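Local coordinates for uncharacterized protein (Escherichia coli UMEA 3162-1, PDB 4X5M) that mediates, as a homodimer, the facilitative diffusion of sugars across the membrane, probably by rocking movements that open a cargo-binding cavity to one side and then the other, at residues G34-V38 against V76-L81. Residues are numbered along the deposited sequence; the frame is centred on the assembly and turned at random.
Sequences GISVV and VLVITL. With OLA (oleic acid), chain D.
Ile35 reaches across to Val76 and Thr80 of helix 60-86 with both of its branches. The CG1 arm runs out fully extended (chi2 -179°) and crosses Val76 at about a right angle, bringing Ile35 CD1 to 3.7 Å from Val76 CG1; the same methyl also touches the threonine hydroxyl. The shorter branch lies against that hydroxyl too, with Ile35 CG2 3.5 Å from Thr80 OG1. A threonine in a transmembrane helix can satisfy its hydroxyl on a carbonyl one turn back, and here Thr80 OG1 donates to Val76 O at 2.7 Å. The donor stands above the carbonyl plane, on the face opposite to Thr80 N, which gives the same oxygen its ordinary helical bond. Ser36 turns its side chain away from helix 60-86 and, as N-cap of helix 37-57, bonds through OG to Met39 N. The contact joins the start of the second transmembrane helix to the C-terminal part of the third within the three-helix protomer of a SemiSWEET, two copies of which form the transporter. Val37, in the first turn, packs with both methyls. Its CG1, anti to the backbone N (chi1 174°), meets two leucines with its flank, 3.8 Å from Leu81 CD2 and 4.0 Å from Leu77 CD1. The Val37 and Thr80 side chains slide past each other in opposite directions, with Val37 CG2 3.8 Å from Thr80 CG2. With an alanine in place of Thr80, Val76 O would probably lose its hydroxyl donor, and a gap is likely to open toward Ile35 and Val37.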
loop_
_atom_site.group_PDB
_atom_site.type_symbol
_atom_site.label_atom_id
_atom_site.label_comp_id
_atom_site.label_asym_id
_atom_site.label_seq_id
_atom_site.Cartn_x
_atom_site.Cartn_y
_atom_site.Cartn_z
ATOM N N GLY A 34 -1.079 18.236 1.353
ATOM C CA GLY A 34 0.092 17.387 1.232
ATOM C C GLY A 34 -0.096 16.251 0.246
ATOM O O GLY A 34 0.875 15.724 -0.300
ATOM N N ILE A 35 -1.350 15.872 0.016
ATOM C CA ILE A 35 -1.665 14.781 -0.899
ATOM C C ILE A 35 -1.306 15.134 -2.338
ATOM O O ILE A 35 -1.769 16.140 -2.876
ATOM C CB ILE A 35 -3.158 14.405 -0.831
ATOM C CG1 ILE A 35 -3.513 13.893 0.565
ATOM C CG2 ILE A 35 -3.492 13.360 -1.885
ATOM C CD1 ILE A 35 -4.957 13.472 0.715
ATOM N N SER A 36 -0.473 14.302 -2.954
ATOM C CA SER A 36 -0.080 14.504 -4.343
ATOM C C SER A 36 -1.055 13.836 -5.303
ATOM O O SER A 36 -1.311 12.635 -5.209
ATOM C CB SER A 36 1.331 13.971 -4.588
ATOM O OG SER A 36 1.598 13.861 -5.973
ATOM N N VAL A 37 -1.593 14.626 -6.226
ATOM C CA VAL A 37 -2.497 14.113 -7.249
ATOM C C VAL A 37 -1.795 13.078 -8.122
ATOM O O VAL A 37 -2.349 12.015 -8.408
ATOM C CB VAL A 37 -3.043 15.251 -8.136
ATOM C CG1 VAL A 37 -3.859 14.688 -9.290
ATOM C CG2 VAL A 37 -3.879 16.214 -7.306
ATOM N N VAL A 38 -0.567 13.389 -8.528
ATOM C CA VAL A 38 0.219 12.502 -9.384
ATOM C C VAL A 38 0.470 11.147 -8.727
ATOM O O VAL A 38 0.326 10.103 -9.366
ATOM C CB VAL A 38 1.575 13.140 -9.757
ATOM C CG1 VAL A 38 2.459 12.137 -10.487
ATOM C CG2 VAL A 38 1.361 14.382 -10.606
ATOM N N VAL A 76 -10.479 9.694 -1.904
ATOM C CA VAL A 76 -9.420 10.600 -1.465
ATOM C C VAL A 76 -8.944 11.487 -2.614
ATOM O O VAL A 76 -8.777 12.697 -2.449
ATOM C CB VAL A 76 -8.222 9.824 -0.878
ATOM C CG1 VAL A 76 -7.031 10.749 -0.670
ATOM C CG2 VAL A 76 -8.613 9.157 0.430
ATOM N N LEU A 77 -8.737 10.885 -3.783
ATOM C CA LEU A 77 -8.314 11.641 -4.957
ATOM C C LEU A 77 -9.406 12.610 -5.407
ATOM O O LEU A 77 -9.116 13.745 -5.790
ATOM C CB LEU A 77 -7.935 10.702 -6.106
ATOM C CG LEU A 77 -7.485 11.383 -7.405
ATOM C CD1 LEU A 77 -6.371 12.382 -7.135
ATOM C CD2 LEU A 77 -7.041 10.358 -8.435
ATOM N N VAL A 78 -10.658 12.159 -5.353
ATOM C CA VAL A 78 -11.799 12.999 -5.716
ATOM C C VAL A 78 -11.846 14.272 -4.876
ATOM O O VAL A 78 -11.938 15.377 -5.412
ATOM C CB VAL A 78 -13.136 12.245 -5.552
ATOM C CG1 VAL A 78 -14.305 13.222 -5.559
ATOM C CG2 VAL A 78 -13.302 11.207 -6.647
ATOM N N ILE A 79 -11.777 14.108 -3.559
ATOM C CA ILE A 79 -11.771 15.240 -2.639
ATOM C C ILE A 79 -10.559 16.137 -2.887
ATOM O O ILE A 79 -10.661 17.364 -2.832
ATOM C CB ILE A 79 -11.774 14.768 -1.168
ATOM C CG1 ILE A 79 -13.012 13.917 -0.883
ATOM C CG2 ILE A 79 -11.720 15.956 -0.220
ATOM C CD1 ILE A 79 -13.010 13.279 0.489
ATOM N N THR A 80 -9.417 15.516 -3.172
ATOM C CA THR A 80 -8.189 16.254 -3.449
ATOM C C THR A 80 -8.344 17.149 -4.675
ATOM O O THR A 80 -7.945 18.314 -4.661
ATOM C CB THR A 80 -6.992 15.305 -3.669
ATOM O OG1 THR A 80 -6.779 14.519 -2.490
ATOM C CG2 THR A 80 -5.729 16.096 -3.974
ATOM N N LEU A 81 -8.932 16.596 -5.731
ATOM C CA LEU A 81 -9.144 17.337 -6.970
ATOM C C LEU A 81 -10.169 18.454 -6.786
ATOM O O LEU A 81 -10.059 19.514 -7.404
ATOM C CB LEU A 81 -9.585 16.389 -8.087
ATOM C CG LEU A 81 -8.512 15.417 -8.583
ATOM C CD1 LEU A 81 -9.102 14.392 -9.539
ATOM C CD2 LEU A 81 -7.374 16.179 -9.247
HETATM C C1 OLA D . -16.687 12.167 -1.273
HETATM O O1 OLA D . -16.773 13.422 -1.209
HETATM O O2 OLA D . -15.648 11.627 -1.739
HETATM C C2 OLA D . -17.830 11.303 -0.790
HETATM C C3 OLA D . -17.629 9.888 -1.284
HETATM C C4 OLA D . -18.329 9.711 -2.614
HETATM C C5 OLA D . -17.776 8.491 -3.318
HETATM C C6 OLA D . -17.587 8.805 -4.785
HETATM C C7 OLA D . -16.345 8.109 -5.297
HETATM C C8 OLA D . -16.159 8.414 -6.769
HETATM C C9 OLA D . -17.149 7.607 -7.581
HETATM C C10 OLA D . -16.839 7.217 -8.834
HETATM C C11 OLA D . -15.498 7.576 -9.438
HETATM C C12 OLA D . -15.329 6.847 -10.754
HETATM C C13 OLA D . -14.938 5.409 -10.488
HETATM C C14 OLA D . -15.214 4.566 -11.714
HETATM C C15 OLA D . -14.840 3.128 -11.430
HETATM C C16 OLA D . -15.074 2.277 -12.660
HETATM C C17 OLA D . -14.221 1.031 -12.569
HETATM C C18 OLA D . -14.641 0.045 -13.634
#